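Local coordinates for uncharacterized protein (Pseudomonas syringae pv. tomato, PDB 3K4I) that is of unknown function but belongs to the Aldolase/RraA family, forms a three-chain assembly and carries magnesium ions, at residues C97-D102 with Q143-R148; V88-G93 with V117-A122; A75-Q80 with T149-V154; P42-Q47 with F136-F141. All coordinates share one frame; numbering follows the deposited sequence.

Contact 1 of 4, residues C97-D102 with Q143-R148; sequences CTVWGD and QSAKNR. With MG (magnesium ion), chain H.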
loop_
_atom_site.group_PDB
_atom_site.type_symbol
_atom_site.label_atom_id
_atom_site.label_comp_id
_atom_site.label_asym_id
_atom_site.label_seq_id
_atom_site.Cartn_x
_atom_site.Cartn_y
_atom_site.Cartn_z
ATOM N N CYS C 97 -13.354 11.703 -2.105
ATOM C CA CYS C 97 -13.114 12.864 -1.250
ATOM C C CYS C 97 -12.503 12.371 0.053
ATOM O O CYS C 97 -12.615 11.189 0.410
ATOM C CB CYS C 97 -14.401 13.646 -0.984
ATOM S SG CYS C 97 -15.778 12.660 -0.323
ATOM N N THR C 98 -11.842 13.280 0.746
ATOM C CA THR C 98 -11.103 12.940 1.976
ATOM C C THR C 98 -11.742 13.578 3.206
ATOM O O THR C 98 -12.382 14.637 3.118
ATOM C CB THR C 98 -9.650 13.388 1.864
ATOM O OG1 THR C 98 -9.611 14.791 1.590
ATOM C CG2 THR C 98 -8.953 12.637 0.729
ATOM N N VAL C 99 -11.583 12.922 4.350
ATOM C CA VAL C 99 -12.180 13.394 5.591
ATOM C C VAL C 99 -11.115 13.490 6.691
ATOM O O VAL C 99 -11.434 13.395 7.880
ATOM C CB VAL C 99 -13.405 12.546 6.060
ATOM C CG1 VAL C 99 -14.612 12.714 5.105
ATOM C CG2 VAL C 99 -13.053 11.094 6.235
ATOM N N TRP C 100 -9.867 13.703 6.282
ATOM C CA TRP C 100 -8.757 13.963 7.251
ATOM C C TRP C 100 -7.613 14.607 6.474
ATOM O O TRP C 100 -7.341 14.216 5.333
ATOM C CB TRP C 100 -8.259 12.675 7.870
ATOM C CG TRP C 100 -7.339 12.916 9.050
ATOM C CD1 TRP C 100 -5.977 12.934 9.041
ATOM C CD2 TRP C 100 -7.748 13.197 10.388
ATOM N NE1 TRP C 100 -5.492 13.202 10.328
ATOM C CE2 TRP C 100 -6.563 13.365 11.163
ATOM C CE3 TRP C 100 -9.007 13.302 11.016
ATOM C CZ2 TRP C 100 -6.596 13.672 12.538
ATOM C CZ3 TRP C 100 -9.055 13.626 12.372
ATOM C CH2 TRP C 100 -7.836 13.785 13.132
ATOM N N GLY C 101 -6.953 15.597 7.065
ATOM C CA GLY C 101 -5.811 16.222 6.397
ATOM C C GLY C 101 -4.911 16.898 7.415
ATOM O O GLY C 101 -4.962 16.544 8.595
ATOM N N ASP C 102 -4.127 17.865 6.956
ATOM C CA ASP C 102 -3.057 18.458 7.783
ATOM C C ASP C 102 -3.539 19.188 9.025
ATOM O O ASP C 102 -2.966 19.000 10.119
ATOM C CB ASP C 102 -2.093 19.334 6.956
ATOM C CG ASP C 102 -2.788 20.440 6.137
ATOM O OD1 ASP C 102 -3.999 20.752 6.283
ATOM O OD2 ASP C 102 -2.060 21.034 5.306
ATOM N N GLN C 143 -8.661 15.408 -2.781
ATOM C CA GLN C 143 -9.856 16.239 -2.960
ATOM C C GLN C 143 -10.601 16.377 -1.634
ATOM O O GLN C 143 -10.798 15.398 -0.904
ATOM C CB GLN C 143 -10.770 15.698 -4.071
ATOM C CG GLN C 143 -10.148 15.793 -5.464
ATOM C CD GLN C 143 -11.075 15.321 -6.585
ATOM O OE1 GLN C 143 -10.747 15.472 -7.753
ATOM N NE2 GLN C 143 -12.219 14.749 -6.231
ATOM N N SER C 144 -10.967 17.614 -1.340
ATOM C CA SER C 144 -11.588 18.037 -0.089
ATOM C C SER C 144 -12.980 17.452 0.065
ATOM O O SER C 144 -13.647 17.185 -0.935
ATOM C CB SER C 144 -11.683 19.560 -0.103
ATOM O OG SER C 144 -12.458 20.061 0.967
ATOM N N ALA C 145 -13.427 17.303 1.316
ATOM C CA ALA C 145 -14.828 16.973 1.610
ATOM C C ALA C 145 -15.795 18.079 1.179
ATOM O O ALA C 145 -16.976 17.813 0.942
ATOM C CB ALA C 145 -15.009 16.707 3.107
ATOM N N LYS C 146 -15.292 19.313 1.074
ATOM C CA LYS C 146 -16.157 20.467 0.835
ATOM C C LYS C 146 -16.935 20.293 -0.475
ATOM O O LYS C 146 -16.363 20.000 -1.534
ATOM C CB LYS C 146 -15.368 21.781 0.877
ATOM C CG LYS C 146 -16.236 23.030 0.648
ATOM C CD LYS C 146 -15.874 24.170 1.596
ATOM C CE LYS C 146 -16.350 23.883 3.023
ATOM N NZ LYS C 146 -16.550 25.135 3.828
ATOM N N ASN C 147 -18.254 20.409 -0.363
ATOM C CA ASN C 147 -19.186 20.156 -1.481
ATOM C C ASN C 147 -19.199 18.715 -1.998
ATOM O O ASN C 147 -19.778 18.454 -3.057
ATOM C CB ASN C 147 -18.951 21.131 -2.660
ATOM C CG ASN C 147 -19.404 22.555 -2.359
ATOM O OD1 ASN C 147 -18.877 23.515 -2.930
ATOM N ND2 ASN C 147 -20.378 22.701 -1.471
ATOM N N ARG C 148 -18.589 17.780 -1.265
ATOM C CA ARG C 148 -18.572 16.376 -1.676
ATOM C C ARG C 148 -19.254 15.463 -0.669
ATOM O O ARG C 148 -19.987 14.538 -1.020
ATOM C CB ARG C 148 -17.145 15.896 -1.968
ATOM C CG ARG C 148 -16.510 16.601 -3.176
ATOM C CD ARG C 148 -15.193 15.944 -3.623
ATOM N NE ARG C 148 -14.700 16.527 -4.874
ATOM C CZ ARG C 148 -13.938 17.616 -4.935
ATOM N NH1 ARG C 148 -13.562 18.230 -3.823
ATOM N NH2 ARG C 148 -13.548 18.088 -6.107
HETATM MG MG MG H . -2.470 21.943 3.506
HETATM O O HOH W 1 -11.425 17.689 3.382
HETATM O O HOH W 2 -4.139 20.860 3.241
HETATM O O HOH W 3 -1.353 20.483 2.615
HETATM O O HOH W 4 -2.635 22.720 1.670
HETATM O O HOH W 5 -0.850 23.167 3.662
#
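Cys97 and Arg148 pack side chain against side chain where the two loops meet. The CB of Arg148 lies 3.7 Å from Cys97 CB, with Cys97 SG a little farther off. With chi2 at -169° the arginine CD stays extended and lies 3.6 Å from Cys97 CB. The guanidinium then turns to its own loop. Its NH1 donates to Ser144 O at 3.1 Å, and that oxygen lies close to the guanidinium plane. One face of the group sits over Gln143 CB. The tip leaves the chain: NH2 forms salt bridges with Asp33 and Asp38 of the second subunit.

Segment 97-102 is the loop leading into helix 102-110 of a beta-alpha-beta crossover, with Gly101 as the N-cap residue. Segment 143-148 is the loop before strand 150-154. Within it, Ser144 OG accepts from Lys146 N, an ST turn.

Gln143 O is held twice by Thr98. Thr98 N donates to it at 2.9 Å, nearly along the C=O axis. Thr98 OG1 donates at 2.8 Å from above the carbonyl plane; chi1 of 57° sets OG1 between the backbone N and the carbonyl carbon. Water 1 donates to Thr98 O and accepts from Ala145 N, tying the next residues together. Ala145 CB rests 3.3 Å from Thr98 O.

At the first turn of the helix, Asp102 OD2 binds the magnesium ion at 2.1 Å. Four waters and Glu200 of the second subunit complete its six ligands.

Contact 2 of 4, residues V88-G93 with V117-A122; sequences VSSNSG and VIDGVA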
loop_
_atom_site.group_PDB
_atom_site.type_symbol
_atom_site.label_atom_id
_atom_site.label_comp_id
_atom_site.label_asym_id
_atom_site.label_seq_id
_atom_site.Cartn_x
_atom_site.Cartn_y
_atom_site.Cartn_z
ATOM N N VAL C 88 -12.984 7.649 14.750
ATOM C CA VAL C 88 -13.355 6.609 13.783
ATOM C C VAL C 88 -14.377 7.268 12.904
ATOM O O VAL C 88 -15.454 7.600 13.381
ATOM C CB VAL C 88 -13.939 5.348 14.436
ATOM C CG1 VAL C 88 -14.331 4.302 13.349
ATOM C CG2 VAL C 88 -12.935 4.752 15.425
ATOM N N SER C 89 -14.014 7.469 11.630
ATOM C CA SER C 89 -14.792 8.278 10.707
ATOM C C SER C 89 -15.319 7.419 9.604
ATOM O O SER C 89 -14.552 6.663 8.982
ATOM C CB SER C 89 -13.939 9.398 10.102
ATOM O OG SER C 89 -13.681 10.392 11.073
ATOM N N SER C 90 -16.604 7.541 9.354
ATOM C CA SER C 90 -17.238 6.717 8.302
ATOM C C SER C 90 -17.845 7.586 7.216
ATOM O O SER C 90 -18.719 8.408 7.477
ATOM C CB SER C 90 -18.224 5.709 8.918
ATOM O OG SER C 90 -18.715 4.815 7.919
ATOM N N ASN C 91 -17.365 7.370 5.991
ATOM C CA ASN C 91 -17.775 8.159 4.835
ATOM C C ASN C 91 -18.140 7.223 3.676
ATOM O O ASN C 91 -17.769 7.461 2.492
ATOM C CB ASN C 91 -16.663 9.144 4.452
ATOM C CG ASN C 91 -17.083 10.114 3.355
ATOM O OD1 ASN C 91 -18.259 10.510 3.270
ATOM N ND2 ASN C 91 -16.133 10.481 2.490
ATOM N N SER C 92 -18.849 6.143 4.026
ATOM C CA SER C 92 -19.374 5.190 3.039
ATOM C C SER C 92 -18.285 4.571 2.156
ATOM O O SER C 92 -18.520 4.268 0.954
ATOM C CB SER C 92 -20.410 5.890 2.167
ATOM O OG SER C 92 -21.482 6.371 2.944
ATOM N N GLY C 93 -17.080 4.450 2.705
ATOM C CA GLY C 93 -15.950 3.892 1.968
ATOM C C GLY C 93 -15.550 4.663 0.735
ATOM O O GLY C 93 -14.904 4.107 -0.145
ATOM N N VAL C 117 -9.087 6.451 12.324
ATOM C CA VAL C 117 -9.447 5.266 11.540
ATOM C C VAL C 117 -10.520 5.746 10.568
ATOM O O VAL C 117 -11.517 6.311 11.026
ATOM C CB VAL C 117 -10.038 4.199 12.470
ATOM C CG1 VAL C 117 -10.555 3.028 11.680
ATOM C CG2 VAL C 117 -8.994 3.746 13.463
ATOM N N ILE C 118 -10.362 5.480 9.263
ATOM C CA ILE C 118 -11.286 6.010 8.249
ATOM C C ILE C 118 -11.842 4.964 7.301
ATOM O O ILE C 118 -11.088 4.288 6.591
ATOM C CB ILE C 118 -10.645 7.142 7.401
ATOM C CG1 ILE C 118 -10.002 8.193 8.303
ATOM C CG2 ILE C 118 -11.692 7.811 6.534
ATOM C CD1 ILE C 118 -9.212 9.242 7.547
ATOM N N ASP C 119 -13.172 4.872 7.302
ATOM C CA ASP C 119 -13.911 4.095 6.304
ATOM C C ASP C 119 -14.087 5.074 5.139
ATOM O O ASP C 119 -15.138 5.676 4.964
ATOM C CB ASP C 119 -15.239 3.617 6.913
ATOM C CG ASP C 119 -16.220 3.062 5.876
ATOM O OD1 ASP C 119 -15.770 2.433 4.925
ATOM O OD2 ASP C 119 -17.439 3.280 6.055
ATOM N N GLY C 120 -13.027 5.211 4.348
ATOM C CA GLY C 120 -12.871 6.315 3.436
ATOM C C GLY C 120 -11.393 6.601 3.274
ATOM O O GLY C 120 -10.551 5.761 3.595
ATOM N N VAL C 121 -11.074 7.779 2.763
ATOM C CA VAL C 121 -9.675 8.130 2.470
ATOM C C VAL C 121 -9.246 9.452 3.111
ATOM O O VAL C 121 -10.099 10.228 3.591
ATOM C CB VAL C 121 -9.407 8.129 0.943
ATOM C CG1 VAL C 121 -9.619 6.721 0.383
ATOM C CG2 VAL C 121 -10.267 9.171 0.199
ATOM N N ALA C 122 -7.931 9.675 3.156
ATOM C CA ALA C 122 -7.354 10.879 3.772
ATOM C C ALA C 122 -6.427 11.609 2.814
ATOM O O ALA C 122 -5.909 11.001 1.876
ATOM C CB ALA C 122 -6.581 10.499 5.052
HETATM O O HOH W 6 -13.474 9.196 2.064
#
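Val88, Ser89 and Ser90 pair with Val117, Ile118 and Asp119 as parallel neighbours. These are the two strand ends of a beta-alpha-beta unit, strand 85-90, helix 102-110 and strand 115-119. The short strand axes lie 4.7 Å apart and diverge by only 12°.

Backbone bonds come first. Ser89 uses both its polar backbone atoms: Ser89 N donates to Val117 O at 2.8 Å, and Ser89 O accepts from Asp119 N at 2.8 Å. At the last bridged pair, Asp119 is the centre of an inverse gamma turn, and its carbonyl takes two donors. Asn91 N reaches Asp119 O at 3.0 Å. Gly93 N reaches the same oxygen at 3.2 Å from well above the carbonyl plane. The two donors come from opposite faces of that plane, so the loop after strand 85-90 wraps this one oxygen.

Apolar contact is modest. Val88 and Val117 lie side by side and point the same way, with Val88 CG2 4.2 Å from Val117 CB. Both are on the face that also carries Ser90 and Asp119.

Side-chain polar bonds complete the contact. Asn91 OD1 bonds Thr149 OG1, and a water joins Asn91 ND2 to Val121 N. Asp119 CG, anti to the backbone N (chi1 167°), lies 3.7 Å from Ser90 OG. One oxygen of this carboxylate, OD1, forms a salt bridge with Arg138 NE. The other, Asp119 OD2, accepts from Ser90 OG at 2.7 Å, on the lone pair that points away from OD1.

Contact 3 of 4, residues A75-Q80 with T149-V154; sequences ANYIDQ and TQLKAV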
loop_
_atom_site.group_PDB
_atom_site.type_symbol
_atom_site.label_atom_id
_atom_site.label_comp_id
_atom_site.label_asym_id
_atom_site.label_seq_id
_atom_site.Cartn_x
_atom_site.Cartn_y
_atom_site.Cartn_z
ATOM N N ALA C 75 -14.308 19.284 9.558
ATOM C CA ALA C 75 -13.272 19.243 10.598
ATOM C C ALA C 75 -13.784 19.812 11.922
ATOM O O ALA C 75 -13.362 19.377 12.984
ATOM C CB ALA C 75 -12.031 19.994 10.144
ATOM N N ASN C 76 -14.710 20.770 11.836
ATOM C CA ASN C 76 -15.276 21.468 13.004
ATOM C C ASN C 76 -15.582 20.637 14.269
ATOM O O ASN C 76 -15.378 21.135 15.391
ATOM C CB ASN C 76 -16.510 22.278 12.595
ATOM C CG ASN C 76 -17.511 21.458 11.834
ATOM O OD1 ASN C 76 -17.990 20.441 12.325
ATOM N ND2 ASN C 76 -17.835 21.893 10.620
ATOM N N TYR C 77 -16.025 19.383 14.101
ATOM C CA TYR C 77 -16.329 18.505 15.239
ATOM C C TYR C 77 -15.135 18.243 16.143
ATOM O O TYR C 77 -15.311 17.753 17.255
ATOM C CB TYR C 77 -16.821 17.129 14.784
ATOM C CG TYR C 77 -15.747 16.241 14.127
ATOM C CD1 TYR C 77 -15.573 16.224 12.743
ATOM C CD2 TYR C 77 -14.909 15.414 14.901
ATOM C CE1 TYR C 77 -14.588 15.418 12.137
ATOM C CE2 TYR C 77 -13.928 14.619 14.310
ATOM C CZ TYR C 77 -13.774 14.612 12.929
ATOM O OH TYR C 77 -12.803 13.813 12.344
ATOM N N ILE C 78 -13.935 18.474 15.624
ATOM C CA ILE C 78 -12.741 17.987 16.306
ATOM C C ILE C 78 -12.521 18.668 17.650
ATOM O O ILE C 78 -11.926 18.063 18.544
ATOM C CB ILE C 78 -11.475 18.058 15.417
ATOM C CG1 ILE C 78 -10.477 16.975 15.863
ATOM C CG2 ILE C 78 -10.980 19.497 15.276
ATOM C CD1 ILE C 78 -9.364 16.654 14.906
ATOM N N ASP C 79 -12.993 19.910 17.803
ATOM C CA ASP C 79 -12.923 20.572 19.129
ATOM C C ASP C 79 -13.635 19.808 20.247
ATOM O O ASP C 79 -13.399 20.075 21.427
ATOM C CB ASP C 79 -13.521 21.987 19.052
ATOM C CG ASP C 79 -12.570 22.992 18.435
ATOM O OD1 ASP C 79 -11.345 22.876 18.664
ATOM O OD2 ASP C 79 -13.054 23.922 17.743
ATOM N N GLN C 80 -14.533 18.904 19.878
ATOM C CA GLN C 80 -15.333 18.130 20.829
ATOM C C GLN C 80 -14.649 16.846 21.325
ATOM O O GLN C 80 -15.118 16.238 22.283
ATOM C CB GLN C 80 -16.672 17.741 20.174
ATOM C CG GLN C 80 -17.423 18.893 19.543
ATOM C CD GLN C 80 -18.917 18.615 19.418
ATOM O OE1 GLN C 80 -19.743 19.538 19.547
ATOM N NE2 GLN C 80 -19.282 17.351 19.236
ATOM N N THR C 149 -19.002 15.735 0.601
ATOM C CA THR C 149 -19.620 14.987 1.690
ATOM C C THR C 149 -19.778 15.969 2.842
ATOM O O THR C 149 -19.149 17.021 2.814
ATOM C CB THR C 149 -18.779 13.745 2.102
ATOM O OG1 THR C 149 -19.575 12.902 2.945
ATOM C CG2 THR C 149 -17.495 14.138 2.812
ATOM N N GLN C 150 -20.674 15.679 3.791
ATOM C CA GLN C 150 -20.899 16.572 4.919
ATOM C C GLN C 150 -21.142 15.797 6.205
ATOM O O GLN C 150 -21.595 14.653 6.181
ATOM C CB GLN C 150 -22.055 17.548 4.655
ATOM C CG GLN C 150 -23.412 16.942 4.845
ATOM C CD GLN C 150 -24.564 17.897 4.588
ATOM O OE1 GLN C 150 -24.473 18.828 3.761
ATOM N NE2 GLN C 150 -25.677 17.634 5.260
ATOM N N LEU C 151 -20.780 16.406 7.332
ATOM C CA LEU C 151 -21.033 15.770 8.621
ATOM C C LEU C 151 -22.520 15.588 8.880
ATOM O O LEU C 151 -23.324 16.506 8.642
ATOM C CB LEU C 151 -20.442 16.615 9.752
ATOM C CG LEU C 151 -18.937 16.540 9.783
ATOM C CD1 LEU C 151 -18.358 17.747 10.509
ATOM C CD2 LEU C 151 -18.504 15.239 10.457
ATOM N N LYS C 152 -22.878 14.404 9.363
ATOM C CA LYS C 152 -24.249 14.103 9.750
ATOM C C LYS C 152 -24.332 14.180 11.272
ATOM O O LYS C 152 -25.146 14.915 11.806
ATOM C CB LYS C 152 -24.704 12.719 9.283
ATOM C CG LYS C 152 -26.105 12.371 9.775
ATOM C CD LYS C 152 -26.571 11.030 9.184
ATOM C CE LYS C 152 -28.084 10.906 9.261
ATOM N NZ LYS C 152 -28.550 9.579 8.724
ATOM N N ALA C 153 -23.459 13.440 11.936
ATOM C CA ALA C 153 -23.524 13.313 13.391
ATOM C C ALA C 153 -22.209 12.774 13.933
ATOM O O ALA C 153 -21.503 12.044 13.250
ATOM C CB ALA C 153 -24.649 12.389 13.792
ATOM N N VAL C 154 -21.891 13.154 15.165
ATOM C CA VAL C 154 -20.795 12.486 15.884
ATOM C C VAL C 154 -21.323 11.780 17.136
ATOM O O VAL C 154 -22.369 12.138 17.681
ATOM C CB VAL C 154 -19.603 13.429 16.263
ATOM C CG1 VAL C 154 -18.999 14.090 15.023
ATOM C CG2 VAL C 154 -20.004 14.480 17.312
#
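Tyr77 and Val154 mark the closest backbone approach, 7.5 Å between their CA atoms, where a 3-10 segment (76-80) lies beside strand 150-154. The strand carries a classic beta bulge, with Lys152 and Ala153 both opposite Gln61.

Side chains bridge the gap. Tyr77 is the central piece. Val154 CG1 rests 3.7 Å from Tyr77 CB. Chi1 of 70° sets Tyr77 CG between the backbone N and the carbonyl carbon, 4.0 Å from Val154 CG1. Leu151 crosses the tyrosine at about a right angle, with Leu151 CD2 3.8 Å from Tyr77 CD1. Both methyls come at the ring obliquely. The carbonyl just before the 3-10 segment, Ala75 O, lies over one face of the ring, toward its rim.

Two polar side chains border this patch. Asn76 and Leu151 meet tip to tip, Asn76 OD1 at 3.3 Å from Leu151 CD1. At the other end of the 3-10 segment Gln80, extended beyond CG, brings NE2 to 3.5 Å from Val154 CG2.

Tyr77 also packs on Val60, Ile87 and Met104, so the ring lies between strand 150-154, strands 53-63 and 85-90 of the same sheet, and helix 102-110. On the far side of the 3-10 segment, Asp79 accepts from backbone N atoms of Leu213 and Glu214 of the second subunit.

The contact is van der Waals in kind. The amides of Asn76 and Gln80 meet methyl groups across it, so it fixes no direction as a hydrogen bond would.

Contact 4 of 4, residues P42-Q47 with F136-F141; sequences PGIASQ and FSRGRF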
loop_
_atom_site.group_PDB
_atom_site.type_symbol
_atom_site.label_atom_id
_atom_site.label_comp_id
_atom_site.label_asym_id
_atom_site.label_seq_id
_atom_site.Cartn_x
_atom_site.Cartn_y
_atom_site.Cartn_z
ATOM N N PRO C 42 -11.880 -4.878 7.678
ATOM C CA PRO C 42 -11.017 -5.243 6.534
ATOM C C PRO C 42 -10.890 -4.074 5.557
ATOM O O PRO C 42 -11.828 -3.321 5.400
ATOM C CB PRO C 42 -11.740 -6.433 5.895
ATOM C CG PRO C 42 -13.169 -6.271 6.315
ATOM C CD PRO C 42 -13.191 -5.547 7.638
ATOM N N GLY C 43 -9.713 -3.916 4.965
ATOM C CA GLY C 43 -9.507 -2.832 4.028
ATOM C C GLY C 43 -9.096 -1.507 4.627
ATOM O O GLY C 43 -8.714 -0.622 3.890
ATOM N N ILE C 44 -9.154 -1.366 5.959
ATOM C CA ILE C 44 -8.724 -0.119 6.596
ATOM C C ILE C 44 -7.246 -0.259 7.025
ATOM O O ILE C 44 -6.938 -0.819 8.079
ATOM C CB ILE C 44 -9.667 0.360 7.747
ATOM C CG1 ILE C 44 -11.100 0.556 7.228
ATOM C CG2 ILE C 44 -9.146 1.712 8.347
ATOM C CD1 ILE C 44 -12.086 1.197 8.185
ATOM N N ALA C 45 -6.357 0.222 6.172
ATOM C CA ALA C 45 -4.950 -0.089 6.235
ATOM C C ALA C 45 -4.152 0.975 6.982
ATOM O O ALA C 45 -4.430 2.163 6.881
ATOM C CB ALA C 45 -4.387 -0.290 4.818
ATOM N N SER C 46 -3.126 0.541 7.700
ATOM C CA SER C 46 -2.139 1.481 8.184
ATOM C C SER C 46 -1.501 2.274 7.016
ATOM O O SER C 46 -0.984 1.687 6.052
ATOM C CB SER C 46 -1.064 0.742 8.977
ATOM O OG SER C 46 -0.063 1.670 9.331
ATOM N N GLN C 47 -1.543 3.609 7.133
ATOM C CA GLN C 47 -0.949 4.503 6.136
ATOM C C GLN C 47 0.404 5.070 6.533
ATOM O O GLN C 47 1.077 5.709 5.729
ATOM C CB GLN C 47 -1.913 5.651 5.793
ATOM C CG GLN C 47 -3.261 5.194 5.191
ATOM C CD GLN C 47 -3.124 4.418 3.891
ATOM O OE1 GLN C 47 -2.174 4.619 3.114
ATOM N NE2 GLN C 47 -4.050 3.507 3.657
ATOM N N PHE C 136 -5.180 5.352 9.737
ATOM C CA PHE C 136 -5.600 4.135 9.084
ATOM C C PHE C 136 -6.756 4.474 8.174
ATOM O O PHE C 136 -7.694 5.159 8.600
ATOM C CB PHE C 136 -5.991 3.153 10.178
ATOM C CG PHE C 136 -4.887 2.904 11.140
ATOM C CD1 PHE C 136 -4.029 1.815 10.969
ATOM C CD2 PHE C 136 -4.651 3.790 12.187
ATOM C CE1 PHE C 136 -2.977 1.595 11.854
ATOM C CE2 PHE C 136 -3.557 3.594 13.068
ATOM C CZ PHE C 136 -2.725 2.492 12.891
ATOM N N SER C 137 -6.704 4.028 6.921
ATOM C CA SER C 137 -7.743 4.392 5.976
ATOM C C SER C 137 -7.748 3.436 4.805
ATOM O O SER C 137 -6.853 2.614 4.666
ATOM C CB SER C 137 -7.476 5.806 5.429
ATOM O OG SER C 137 -6.313 5.807 4.614
ATOM N N ARG C 138 -8.747 3.584 3.942
ATOM C CA ARG C 138 -8.816 2.795 2.716
ATOM C C ARG C 138 -7.911 3.331 1.614
ATOM O O ARG C 138 -7.919 2.835 0.474
ATOM C CB ARG C 138 -10.248 2.741 2.204
ATOM C CG ARG C 138 -11.191 2.036 3.180
ATOM C CD ARG C 138 -12.549 1.706 2.546
ATOM N NE ARG C 138 -13.454 1.275 3.619
ATOM C CZ ARG C 138 -13.379 0.110 4.270
ATOM N NH1 ARG C 138 -12.472 -0.787 3.947
ATOM N NH2 ARG C 138 -14.244 -0.152 5.267
ATOM N N GLY C 139 -7.160 4.373 1.913
ATOM C CA GLY C 139 -6.289 4.931 0.877
ATOM C C GLY C 139 -6.029 6.404 1.017
ATOM O O GLY C 139 -6.369 7.022 2.050
ATOM N N ARG C 140 -5.446 6.943 -0.040
ATOM C CA ARG C 140 -4.910 8.296 -0.081
ATOM C C ARG C 140 -5.459 9.035 -1.281
ATOM O O ARG C 140 -5.472 8.486 -2.390
ATOM C CB ARG C 140 -3.390 8.252 -0.177
ATOM C CG ARG C 140 -2.699 7.436 0.941
ATOM C CD ARG C 140 -1.294 7.044 0.559
ATOM N NE ARG C 140 -0.541 6.527 1.721
ATOM C CZ ARG C 140 0.789 6.465 1.768
ATOM N NH1 ARG C 140 1.524 6.844 0.717
ATOM N NH2 ARG C 140 1.394 6.012 2.852
ATOM N N PHE C 141 -5.917 10.266 -1.042
ATOM C CA PHE C 141 -6.386 11.157 -2.117
ATOM C C PHE C 141 -6.176 12.609 -1.687
ATOM O O PHE C 141 -5.637 12.846 -0.624
ATOM C CB PHE C 141 -7.849 10.854 -2.460
ATOM C CG PHE C 141 -8.265 11.295 -3.843
ATOM C CD1 PHE C 141 -9.519 11.864 -4.052
ATOM C CD2 PHE C 141 -7.406 11.142 -4.937
ATOM C CE1 PHE C 141 -9.931 12.269 -5.333
ATOM C CE2 PHE C 141 -7.813 11.546 -6.239
ATOM C CZ PHE C 141 -9.074 12.112 -6.425
#
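Gln47 is gripped by Arg140 through two nitrogens, one to each of two oxygens. Arg140 NE donates to Gln47 OE1 at 2.9 Å, and Arg140 NH2 to the backbone Gln47 O at 2.9 Å. The two side chains slide past each other in opposite directions, with the amide and guanidinium planes 63° apart. The glutamine bends at chi2 (-60°), and beyond that bend its NE2 donates to Ser137 O at 3.1 Å. Ala45 N reaches the same oxygen at 2.9 Å from the opposite face of its plane. Ser137 N returns a bond to Ala45 O, which completes the hydrogen-bonded antiparallel pair. Next along, Ser46 and Phe136 form a non-hydrogen-bonded pair, and Ser46 CB lies 3.6 Å from Phe136 CE1.

At the other end, Arg138 NH1 donates to Pro42 O at 3.0 Å, in the guanidinium plane and on a carbonyl lone pair. Ile44 CG1 sits over one face of that guanidinium, 3.8 Å from Arg138 CZ. Ile44 CG2 packs on Phe136 CB.

A second shell sets these groups. Ser137 OG donates to Gly139 O, holding the turn that leads to Arg140. Salt bridges to Asp119 and Asp161 fix the guanidinium of Arg138.

The short strand 45-46 runs antiparallel beside strand 135-137, whose other neighbour is the parallel strand 115-119. Ile44 and Phe136 both touch Cys178 of strand 177-181, and Arg140 packs on Gly175 of the second subunit.

Contacts 2 and 4 are closest, with centres about 8 Å apart, and share one mixed sheet. Strand 115-119 of contact 2 pairs with strand 135-137 of contact 4. Contact 3 reaches the same sheet through strand 150-154, about 20 Å from contact 4 between centres. Contact 1 lies about 11 Å from contact 2 and 12 Å from contact 3, in loops beyond the strand ends. Along the chain, segment 42-47 comes first and 149-154 last. Contact 2 falls within the span of both contacts 3 and 4, while contact 1 crosses contacts 2 and 4. Contacts 1, 3 and 4 also touch the second subunit, and contact 4 the third, whereas contact 2 is buried within the chain.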